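Local coordinates for Cag-Z (Helicobacter pylori, PDB 1S2X), which is of unknown function but is encoded on the cag pathogenicity island, which specifies a type IV secretion system, and so may take part in that system, at residues Arg35-Phe38 against Ile39-Ala43. The protein carries 1 engineered substitution. Residues are numbered along the deposited sequence; the frame is centred on the assembly and turned at random.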
loop_
_atom_site.group_PDB
_atom_site.type_symbol
_atom_site.label_atom_id
_atom_site.label_comp_id
_atom_site.label_asym_id
_atom_site.label_seq_id
_atom_site.Cartn_x
_atom_site.Cartn_y
_atom_site.Cartn_z
ATOM N N ARG A 35 0.049 -15.057 -1.539
ATOM C CA ARG A 35 -0.986 -14.948 -0.500
ATOM C C ARG A 35 -1.979 -16.097 -0.616
ATOM O O ARG A 35 -2.309 -16.759 0.369
ATOM C CB ARG A 35 -1.729 -13.619 -0.592
ATOM C CG ARG A 35 -2.923 -13.481 0.344
ATOM C CD ARG A 35 -4.261 -13.746 -0.314
ATOM N NE ARG A 35 -5.372 -13.694 0.641
ATOM C CZ ARG A 35 -6.473 -14.417 0.589
ATOM N NH1 ARG A 35 -6.662 -15.294 -0.391
ATOM N NH2 ARG A 35 -7.414 -14.276 1.513
ATOM N N ASP A 36 -2.447 -16.276 -1.852
ATOM C CA ASP A 36 -3.478 -17.273 -2.112
ATOM C C ASP A 36 -3.003 -18.650 -1.677
ATOM O O ASP A 36 -3.677 -19.421 -1.020
ATOM C CB ASP A 36 -3.867 -17.269 -3.598
ATOM C CG ASP A 36 -4.810 -16.122 -3.912
ATOM O OD1 ASP A 36 -5.038 -15.808 -5.098
ATOM O OD2 ASP A 36 -5.336 -15.522 -2.948
ATOM N N LYS A 37 -1.779 -18.987 -2.054
ATOM C CA LYS A 37 -1.237 -20.301 -1.742
ATOM C C LYS A 37 -0.977 -20.461 -0.261
ATOM O O LYS A 37 -1.243 -21.517 0.315
ATOM C CB LYS A 37 0.062 -20.494 -2.544
ATOM C CG LYS A 37 0.138 -21.866 -3.209
ATOM C CD LYS A 37 1.589 -22.265 -3.432
ATOM C CE LYS A 37 2.224 -22.748 -2.139
ATOM N NZ LYS A 37 3.123 -23.916 -2.369
ATOM N N PHE A 38 -0.461 -19.397 0.375
ATOM C CA PHE A 38 -0.235 -19.511 1.825
ATOM C C PHE A 38 -1.569 -19.730 2.514
ATOM O O PHE A 38 -1.715 -20.580 3.381
ATOM C CB PHE A 38 0.487 -18.279 2.376
ATOM C CG PHE A 38 0.695 -18.328 3.890
ATOM C CD1 PHE A 38 -0.108 -17.576 4.734
ATOM C CD2 PHE A 38 1.684 -19.124 4.437
ATOM C CE1 PHE A 38 0.052 -17.613 6.113
ATOM C CE2 PHE A 38 1.835 -19.196 5.816
ATOM C CZ PHE A 38 1.008 -18.467 6.646
ATOM N N ILE A 39 -2.568 -18.933 2.125
ATOM C CA ILE A 39 -3.873 -19.043 2.779
ATOM C C ILE A 39 -4.435 -20.446 2.658
ATOM O O ILE A 39 -4.835 -21.117 3.617
ATOM C CB ILE A 39 -4.856 -18.051 2.134
ATOM C CG1 ILE A 39 -4.573 -16.599 2.533
ATOM C CG2 ILE A 39 -6.280 -18.477 2.437
ATOM C CD1 ILE A 39 -4.280 -16.482 4.010
ATOM N N GLN A 40 -4.443 -20.924 1.414
ATOM C CA GLN A 40 -4.916 -22.284 1.164
ATOM C C GLN A 40 -4.162 -23.335 1.947
ATOM O O GLN A 40 -4.729 -24.343 2.367
ATOM C CB GLN A 40 -4.813 -22.579 -0.353
ATOM C CG GLN A 40 -5.943 -21.864 -1.097
ATOM C CD GLN A 40 -7.318 -22.206 -0.553
ATOM O OE1 GLN A 40 -7.699 -23.377 -0.434
ATOM N NE2 GLN A 40 -8.109 -21.188 -0.216
ATOM N N ASN A 41 -2.870 -23.176 2.182
ATOM C CA ASN A 41 -2.160 -24.238 2.882
ATOM C C ASN A 41 -2.136 -24.048 4.382
ATOM O O ASN A 41 -1.844 -25.008 5.106
ATOM C CB ASN A 41 -0.723 -24.342 2.348
ATOM C CG ASN A 41 -0.649 -25.063 1.013
ATOM O OD1 ASN A 41 0.342 -24.985 0.286
ATOM N ND2 ASN A 41 -1.716 -25.778 0.670
ATOM N N TYR A 42 -2.437 -22.866 4.928
ATOM C CA TYR A 42 -2.261 -22.778 6.392
ATOM C C TYR A 42 -3.450 -22.172 7.098
ATOM O O TYR A 42 -3.576 -22.244 8.314
ATOM C CB TYR A 42 -1.001 -21.952 6.702
ATOM C CG TYR A 42 0.288 -22.688 6.405
ATOM C CD1 TYR A 42 0.729 -23.713 7.232
ATOM C CD2 TYR A 42 1.068 -22.361 5.302
ATOM C CE1 TYR A 42 1.909 -24.403 6.982
ATOM C CE2 TYR A 42 2.240 -23.039 5.037
ATOM C CZ TYR A 42 2.652 -24.057 5.875
ATOM O OH TYR A 42 3.821 -24.724 5.609
ATOM N N ALA A 43 -4.348 -21.528 6.345
ATOM C CA ALA A 43 -5.366 -20.757 7.076
ATOM C C ALA A 43 -6.780 -21.262 6.872
ATOM O O ALA A 43 -7.713 -20.721 7.478
ATOM C CB ALA A 43 -5.263 -19.291 6.683
#
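The carbonyl oxygen of Phe38 receives two amides from the turn that follows it: Tyr42 N lies 2.9 Å from Phe38 O, while Asn41 N makes a weak second bond. The Tyr42 bond is bent at its hydrogen (131°) even though the donor sits almost straight out from the carbonyl. One turn earlier, Ile39 N to Arg35 O (2.8 Å, nearly straight) is a regular i to i+4 helical bond, so the geometry departs from ideal toward the carboxyl end, where residues 39-43 form a wider pi-type turn.

Along one stripe of the helix, the guanidinium of Arg35 lies across Ile39, whose CG1 stands over the centre of the plane, 3.5 Å from Arg35 CZ. Ile39 CG1 is anti to its own carbonyl carbon (chi1 -73°), which turns this branch back toward Arg35. In-plane at the guanidinium's edge, Arg35 NH1 forms a salt bridge with Asp36 OD2 at 2.9 Å, and NH2 donates to Ser136 O; bonds to two separate partners should limit its rotation over the isoleucine.

The neighbouring stripe is aromatic. Tyr42 CB makes a CH-pi contact over the Phe38 face, offset toward the rim, and Tyr42 CD2 approaches Phe38 CE2 to 3.3 Å. With planes inclined at 36°, the ring pair is oblique.

Within helix 31-43, these stripes face different neighbours: Phe38 and Tyr42 both pack on Leu62 of helix 52-68, whereas Arg35 and Ile39 meet the loop after helix 105-135, where Gln40 NE2 is also hydrogen-bonded to Tyr142 OH.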